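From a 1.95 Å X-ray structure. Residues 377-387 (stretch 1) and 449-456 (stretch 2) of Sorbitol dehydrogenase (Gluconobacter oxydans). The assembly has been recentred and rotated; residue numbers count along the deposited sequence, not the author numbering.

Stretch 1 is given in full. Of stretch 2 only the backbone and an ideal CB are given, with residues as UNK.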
# COMPACT_ATOMS: atom_id res chain seq x y z
N GLY A 377 13.71 10.93 1.13
CA GLY A 377 14.05 10.95 -0.28
C GLY A 377 15.22 10.06 -0.65
O GLY A 377 15.29 9.55 -1.77
N CYS A 378 16.14 9.86 0.29
CA CYS A 378 17.30 9.01 0.03
C CYS A 378 16.89 7.56 -0.24
O CYS A 378 17.32 6.96 -1.23
CB CYS A 378 18.26 9.04 1.23
SG CYS A 378 19.65 7.90 1.05
N SER A 379 16.07 7.01 0.64
CA SER A 379 15.59 5.64 0.50
C SER A 379 14.71 5.50 -0.73
O SER A 379 14.69 4.46 -1.39
CB SER A 379 14.79 5.22 1.74
OG SER A 379 15.56 5.35 2.92
N LYS A 380 13.96 6.56 -1.04
CA LYS A 380 13.07 6.53 -2.19
C LYS A 380 13.88 6.53 -3.49
O LYS A 380 13.56 5.79 -4.41
CB LYS A 380 12.08 7.69 -2.13
CG LYS A 380 11.00 7.46 -1.08
CD LYS A 380 10.07 8.64 -0.86
CE LYS A 380 9.02 8.28 0.19
NZ LYS A 380 8.27 9.47 0.68
N VAL A 381 14.92 7.34 -3.53
CA VAL A 381 15.78 7.40 -4.71
C VAL A 381 16.44 6.03 -4.89
O VAL A 381 16.48 5.49 -5.99
CB VAL A 381 16.86 8.48 -4.56
CG1 VAL A 381 17.93 8.32 -5.62
CG2 VAL A 381 16.22 9.87 -4.66
N GLN A 382 16.94 5.46 -3.79
CA GLN A 382 17.59 4.16 -3.86
C GLN A 382 16.64 3.09 -4.40
O GLN A 382 16.99 2.34 -5.31
CB GLN A 382 18.08 3.73 -2.47
CG GLN A 382 19.12 4.65 -1.85
CD GLN A 382 19.52 4.20 -0.46
OE1 GLN A 382 18.68 3.72 0.31
NE2 GLN A 382 20.79 4.37 -0.11
N VAL A 383 15.44 3.02 -3.85
CA VAL A 383 14.50 2.01 -4.31
C VAL A 383 13.81 2.30 -5.65
O VAL A 383 13.74 1.43 -6.51
CB VAL A 383 13.42 1.73 -3.24
CG1 VAL A 383 12.45 0.65 -3.72
CG2 VAL A 383 14.10 1.28 -1.93
N PHE A 384 13.32 3.52 -5.84
CA PHE A 384 12.59 3.85 -7.07
C PHE A 384 13.40 4.18 -8.33
O PHE A 384 12.93 3.93 -9.44
CB PHE A 384 11.64 5.04 -6.85
CG PHE A 384 10.87 5.00 -5.55
CD1 PHE A 384 10.56 3.79 -4.93
CD2 PHE A 384 10.41 6.18 -4.98
CE1 PHE A 384 9.80 3.77 -3.77
CE2 PHE A 384 9.65 6.16 -3.82
CZ PHE A 384 9.35 4.96 -3.21
N TRP A 385 14.59 4.75 -8.17
CA TRP A 385 15.37 5.17 -9.33
C TRP A 385 16.58 4.34 -9.76
O TRP A 385 16.99 4.42 -10.92
CB TRP A 385 15.87 6.61 -9.11
CG TRP A 385 14.84 7.71 -9.20
CD1 TRP A 385 13.50 7.58 -9.41
CD2 TRP A 385 15.10 9.12 -9.10
NE1 TRP A 385 12.90 8.82 -9.46
CE2 TRP A 385 13.86 9.78 -9.27
CE3 TRP A 385 16.25 9.88 -8.89
CZ2 TRP A 385 13.75 11.18 -9.23
CZ3 TRP A 385 16.15 11.27 -8.86
CH2 TRP A 385 14.90 11.90 -9.02
N THR A 386 17.15 3.55 -8.86
CA THR A 386 18.36 2.78 -9.19
C THR A 386 18.34 1.95 -10.48
O THR A 386 19.26 2.06 -11.29
CB THR A 386 18.77 1.88 -8.01
OG1 THR A 386 19.11 2.71 -6.89
CG2 THR A 386 19.98 1.02 -8.38
N GLU A 387 17.33 1.12 -10.68
CA GLU A 387 17.29 0.31 -11.90
C GLU A 387 17.31 1.18 -13.16
O GLU A 387 18.06 0.90 -14.10
CB GLU A 387 16.05 -0.59 -11.90
CG GLU A 387 15.88 -1.47 -13.15
CD GLU A 387 16.98 -2.50 -13.32
OE1 GLU A 387 17.27 -3.24 -12.36
OE2 GLU A 387 17.55 -2.59 -14.44
N UNK A 449 26.29 11.62 -1.39
CA UNK A 449 25.22 11.17 -0.50
C UNK A 449 24.88 9.72 -0.80
O UNK A 449 25.03 9.26 -1.92
CB UNK A 449 23.98 12.05 -0.65
N UNK A 450 24.41 8.97 0.21
CA UNK A 450 24.04 7.55 0.08
C UNK A 450 22.93 7.28 -0.93
O UNK A 450 22.78 6.16 -1.41
CB UNK A 450 23.60 7.01 1.44
N UNK A 451 22.15 8.31 -1.25
CA UNK A 451 21.03 8.17 -2.18
C UNK A 451 21.42 7.56 -3.53
O UNK A 451 20.61 6.86 -4.15
CB UNK A 451 20.39 9.54 -2.41
N UNK A 452 22.65 7.82 -3.96
CA UNK A 452 23.12 7.36 -5.26
C UNK A 452 24.04 6.14 -5.24
O UNK A 452 24.65 5.80 -6.27
CB UNK A 452 23.85 8.51 -5.95
N UNK A 453 24.13 5.47 -4.09
CA UNK A 453 24.99 4.29 -3.95
C UNK A 453 24.60 3.09 -4.82
O UNK A 453 25.45 2.26 -5.14
CB UNK A 453 24.99 3.85 -2.48
N UNK A 454 23.32 2.99 -5.17
CA UNK A 454 22.85 1.87 -5.96
C UNK A 454 23.48 1.70 -7.33
O UNK A 454 23.44 0.60 -7.90
CB UNK A 454 21.34 2.00 -6.14
N UNK A 455 24.06 2.76 -7.87
CA UNK A 455 24.70 2.68 -9.18
C UNK A 455 26.14 3.15 -9.17
O UNK A 455 26.78 3.24 -10.22
CB UNK A 455 23.91 3.50 -10.20
N UNK A 456 26.66 3.41 -7.98
CA UNK A 456 28.03 3.91 -7.82
C UNK A 456 29.12 2.97 -8.35
O UNK A 456 30.22 3.42 -8.67
CB UNK A 456 28.29 4.18 -6.34

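Stretch 1 is a helix that turns C378, V381, Q382, W385 and T386 to the second segment.

Position 449 has phi/psi of -57/151, and its ideal CB has nothing of stretch 1 within 5.5 Å. The helix sets no preference; the residue is L449, making no contact across.

At 450, phi of -60 admits proline. The ideal CB points sideways, 4.1 Å from C378 SG and 4.2 Å from Q382 NE2, so a small or compact apolar group suits. The carbonyl matters more: Q382 NE2 donates to O of 450 at 3.0 Å, with an angle of 154° at the hydrogen, a bond open to any residue. The residue is P450, whose CB packs 4.1 Å from C378 SG.

The closest CA pair is C378 and 451, at 4.4 Å, and N of 451 lies 3.4 Å from C378 SG. Its ideal CB is 3.9 Å from C378 SG and 4.2 Å from V381 CG1, so a small apolar side chain fits. A451 places its methyl against both side chains, while its O lies 3.4 Å from V381 CG1.

The CB of 452 points away, with no stretch 1 atom within 5.5 Å; a side chain would have to reach back to touch the helix; a large apolar or aromatic one could. F452 does so with chi1 of -39°, bringing CD1 to 4.2 Å from V381 CG1.

Position 453 points sideways, its ideal CB 4.9 Å from Q382 NE2, and many polar residues would serve. D453 instead turns to its own segment: OD1 forms a salt bridge with the side chain of 456.

At 454 an ideal CB would lie 2.5 Å from T386 OG1, a clash; the angles are ordinary, so it is the clash with T386 OG1 that favours glycine. G454 lets the helix approach: T386 CG2 is 3.5 Å from G454 O. One water donates to T386 OG1 (2.8 Å) and A451 O (2.9 Å) and accepts from G454 N (2.8 Å), while T386 OG1 donates to Q382 O at 2.7 Å.

Position 455 points toward the helix, but its ideal CB is still 5.0 Å from T386 O, leaving a gap that a large apolar or aromatic group could bridge. W455, with chi1 of 57° (p), extends its ring along the helix: CH2 reaches V381 CG1 at 3.9 Å, CZ3 lies 4.2 Å from W385 C, and T386 CA sits at the ring edge, 3.7 Å from CE3.

Position 456 is out of reach, and stretch 1 imposes no choice. R456 supplies the cation paired with D453, R456 NE lying 2.8 Å from D453 OD1.

Stretch 2, residues 449-456: LPAFDGWR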
# COMPACT_ATOMS: atom_id res chain seq x y z
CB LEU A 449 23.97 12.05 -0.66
CG LEU A 449 24.07 13.48 -0.12
CD1 LEU A 449 22.85 14.29 -0.55
CD2 LEU A 449 24.19 13.44 1.40
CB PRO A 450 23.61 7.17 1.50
CG PRO A 450 24.37 8.13 2.37
CD PRO A 450 24.24 9.42 1.61
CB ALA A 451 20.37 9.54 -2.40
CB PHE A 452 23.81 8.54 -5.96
CG PHE A 452 23.09 9.85 -5.75
CD1 PHE A 452 21.73 9.97 -6.03
CD2 PHE A 452 23.77 10.95 -5.23
CE1 PHE A 452 21.05 11.17 -5.79
CE2 PHE A 452 23.10 12.16 -4.99
CZ PHE A 452 21.73 12.27 -5.26
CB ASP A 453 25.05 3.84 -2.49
CG ASP A 453 25.89 4.76 -1.62
OD1 ASP A 453 26.54 5.67 -2.16
OD2 ASP A 453 25.91 4.56 -0.38
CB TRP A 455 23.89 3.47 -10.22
CG TRP A 455 23.68 4.93 -9.89
CD1 TRP A 455 24.56 5.95 -10.09
CD2 TRP A 455 22.50 5.51 -9.34
NE1 TRP A 455 23.99 7.15 -9.72
CE2 TRP A 455 22.72 6.91 -9.25
CE3 TRP A 455 21.26 5.00 -8.93
CZ2 TRP A 455 21.75 7.79 -8.76
CZ3 TRP A 455 20.30 5.88 -8.43
CH2 TRP A 455 20.56 7.26 -8.36
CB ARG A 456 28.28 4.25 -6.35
CG ARG A 456 29.36 5.30 -6.14
CD ARG A 456 29.54 5.63 -4.67
NE ARG A 456 28.41 6.36 -4.10
CZ ARG A 456 28.08 7.61 -4.41
NH1 ARG A 456 28.79 8.29 -5.29
NH2 ARG A 456 27.05 8.20 -3.81
O HOH W 1 20.83 4.20 -5.29
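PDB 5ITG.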